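Local coordinates for protein arginase (Trypanosoma brucei brucei, PDB 4RHJ) that is of unknown function: it has the arginase-deacetylase fold and is classed with arginases and agmatinases, but evolved without the binuclear manganese cluster, at residues I243-L248 and P254-P259. Sequence-based numbering, arbitrary orientation.
Sequences IDASVL and PAVDSP
Val256 reaches across to the peptide unit joining Ala245 to Ser246 and touches it with a single methyl group. Its CG1 lies 3.7 Å from Ser246 N and 3.9 Å from Ala245 CB, resting over the flat face of the peptide and beside the Ala245 methyl. A chi1 of -61° sets CG1 anti to the carbonyl carbon of Val256, making this the branch that meets Ala245 and Ser246, while CG2 takes the tighter place between that residue's N and C. No hydrogen bond joins the two segments. A branched apolar residue suits a place where the peptide N-H is already bonded to Asp244, and the short side chain of Ala245, pointing at Val256, leaves room for it.

Ser246 N donates to Asp244 OD1 (2.9 Å, 168°) roughly in the peptide plane, so the methyl over the face does not compete. Aspartate's short side chain brings OD1 back to the amide two residues on, as an Asx turn needs. Ser246 N meets OD1 from above the carboxylate plane, 51° out of it. This turn follows strand 239-244 of the arginase-deacetylase fold, at the C-terminal end of a strand, one of the places where arginases carry metal ligands; Asp244 is a manganese-binding residue, although no metal is bound here. The Ser169 hydroxyl is hydrogen-bonded to both Asp244 OD2 and Ser246 OG; the latter also bonds Ala170 N, employing the serine hydroxyl fully.

Across the contact, Ala255 turns the chain as the centre of an inverse gamma turn, Val256 N bonding Pro254 O at 2.9 Å. Val256 O, in turn, accepts a hydrogen bond from Arg297 of the second subunit.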
loop_
_atom_site.group_PDB
_atom_site.type_symbol
_atom_site.label_atom_id
_atom_site.label_comp_id
_atom_site.label_asym_id
_atom_site.label_seq_id
_atom_site.Cartn_x
_atom_site.Cartn_y
_atom_site.Cartn_z
ATOM N N ILE A 243 13.939 8.603 -12.170
ATOM C CA ILE A 243 12.912 8.004 -11.333
ATOM C C ILE A 243 11.849 7.316 -12.178
ATOM O O ILE A 243 11.034 7.954 -12.824
ATOM C CB ILE A 243 12.249 9.067 -10.423
ATOM C CG1 ILE A 243 13.207 9.474 -9.295
ATOM C CG2 ILE A 243 10.914 8.566 -9.867
ATOM C CD1 ILE A 243 12.756 10.689 -8.525
ATOM N N ASP A 244 11.915 6.001 -12.215
ATOM C CA ASP A 244 10.883 5.206 -12.835
ATOM C C ASP A 244 9.854 4.886 -11.774
ATOM O O ASP A 244 10.185 4.367 -10.706
ATOM C CB ASP A 244 11.457 3.930 -13.421
ATOM C CG ASP A 244 10.490 3.222 -14.358
ATOM O OD1 ASP A 244 9.267 3.413 -14.241
ATOM O OD2 ASP A 244 10.969 2.461 -15.218
ATOM N N ALA A 245 8.614 5.226 -12.081
ATOM C CA ALA A 245 7.477 4.945 -11.232
ATOM C C ALA A 245 7.367 3.448 -10.941
ATOM O O ALA A 245 6.757 3.029 -9.945
ATOM C CB ALA A 245 6.211 5.470 -11.885
ATOM N N SER A 246 7.983 2.642 -11.798
ATOM C CA SER A 246 7.992 1.200 -11.590
ATOM C C SER A 246 8.719 0.831 -10.272
ATOM O O SER A 246 8.504 -0.253 -9.714
ATOM C CB SER A 246 8.647 0.497 -12.772
ATOM O OG SER A 246 10.049 0.638 -12.710
ATOM N N VAL A 247 9.560 1.735 -9.770
ATOM C CA VAL A 247 10.289 1.470 -8.527
ATOM C C VAL A 247 9.355 1.330 -7.331
ATOM O O VAL A 247 9.651 0.573 -6.414
ATOM C CB VAL A 247 11.341 2.573 -8.194
ATOM C CG1 VAL A 247 10.704 3.810 -7.561
ATOM C CG2 VAL A 247 12.414 2.025 -7.224
ATOM N N LEU A 248 8.235 2.052 -7.327
ATOM C CA LEU A 248 7.298 1.971 -6.206
ATOM C C LEU A 248 6.627 0.604 -6.216
ATOM O O LEU A 248 6.962 -0.247 -7.026
ATOM C CB LEU A 248 6.256 3.097 -6.282
ATOM C CG LEU A 248 6.798 4.517 -6.087
ATOM C CD1 LEU A 248 5.759 5.590 -6.334
ATOM C CD2 LEU A 248 7.330 4.648 -4.693
ATOM N N PRO A 254 0.374 1.768 -9.625
ATOM C CA PRO A 254 -0.050 0.731 -10.570
ATOM C C PRO A 254 0.177 1.066 -12.048
ATOM O O PRO A 254 0.215 0.148 -12.866
ATOM C CB PRO A 254 -1.546 0.597 -10.276
ATOM C CG PRO A 254 -1.912 1.806 -9.547
ATOM C CD PRO A 254 -0.733 2.222 -8.783
ATOM N N ALA A 255 0.369 2.344 -12.376
ATOM C CA ALA A 255 0.302 2.804 -13.765
ATOM C C ALA A 255 1.589 2.641 -14.559
ATOM O O ALA A 255 2.078 3.602 -15.151
ATOM C CB ALA A 255 -0.123 4.250 -13.810
ATOM N N VAL A 256 2.100 1.412 -14.600
ATOM C CA VAL A 256 3.326 1.090 -15.327
ATOM C C VAL A 256 3.176 -0.191 -16.165
ATOM O O VAL A 256 2.409 -1.068 -15.800
ATOM C CB VAL A 256 4.520 0.931 -14.351
ATOM C CG1 VAL A 256 4.762 2.224 -13.586
ATOM C CG2 VAL A 256 4.280 -0.218 -13.376
ATOM N N ASP A 257 3.933 -0.287 -17.265
ATOM C CA ASP A 257 3.893 -1.404 -18.230
ATOM C C ASP A 257 3.649 -2.810 -17.638
ATOM O O ASP A 257 2.497 -3.286 -17.601
ATOM C CB ASP A 257 5.200 -1.421 -19.044
ATOM C CG ASP A 257 5.069 -2.188 -20.354
ATOM O OD1 ASP A 257 3.926 -2.331 -20.835
ATOM O OD2 ASP A 257 6.105 -2.628 -20.914
ATOM N N SER A 258 4.723 -3.475 -17.216
ATOM C CA SER A 258 4.636 -4.750 -16.506
ATOM C C SER A 258 5.015 -4.490 -15.059
ATOM O O SER A 258 6.174 -4.578 -14.707
ATOM C CB SER A 258 5.557 -5.827 -17.112
ATOM O OG SER A 258 5.256 -6.153 -18.458
ATOM N N PRO A 259 4.027 -4.150 -14.224
ATOM C CA PRO A 259 4.257 -3.756 -12.834
ATOM C C PRO A 259 4.897 -4.881 -12.033
ATOM O O PRO A 259 4.620 -6.073 -12.250
ATOM C CB PRO A 259 2.851 -3.431 -12.330
ATOM C CG PRO A 259 1.971 -4.216 -13.190
ATOM C CD PRO A 259 2.597 -4.210 -14.538
#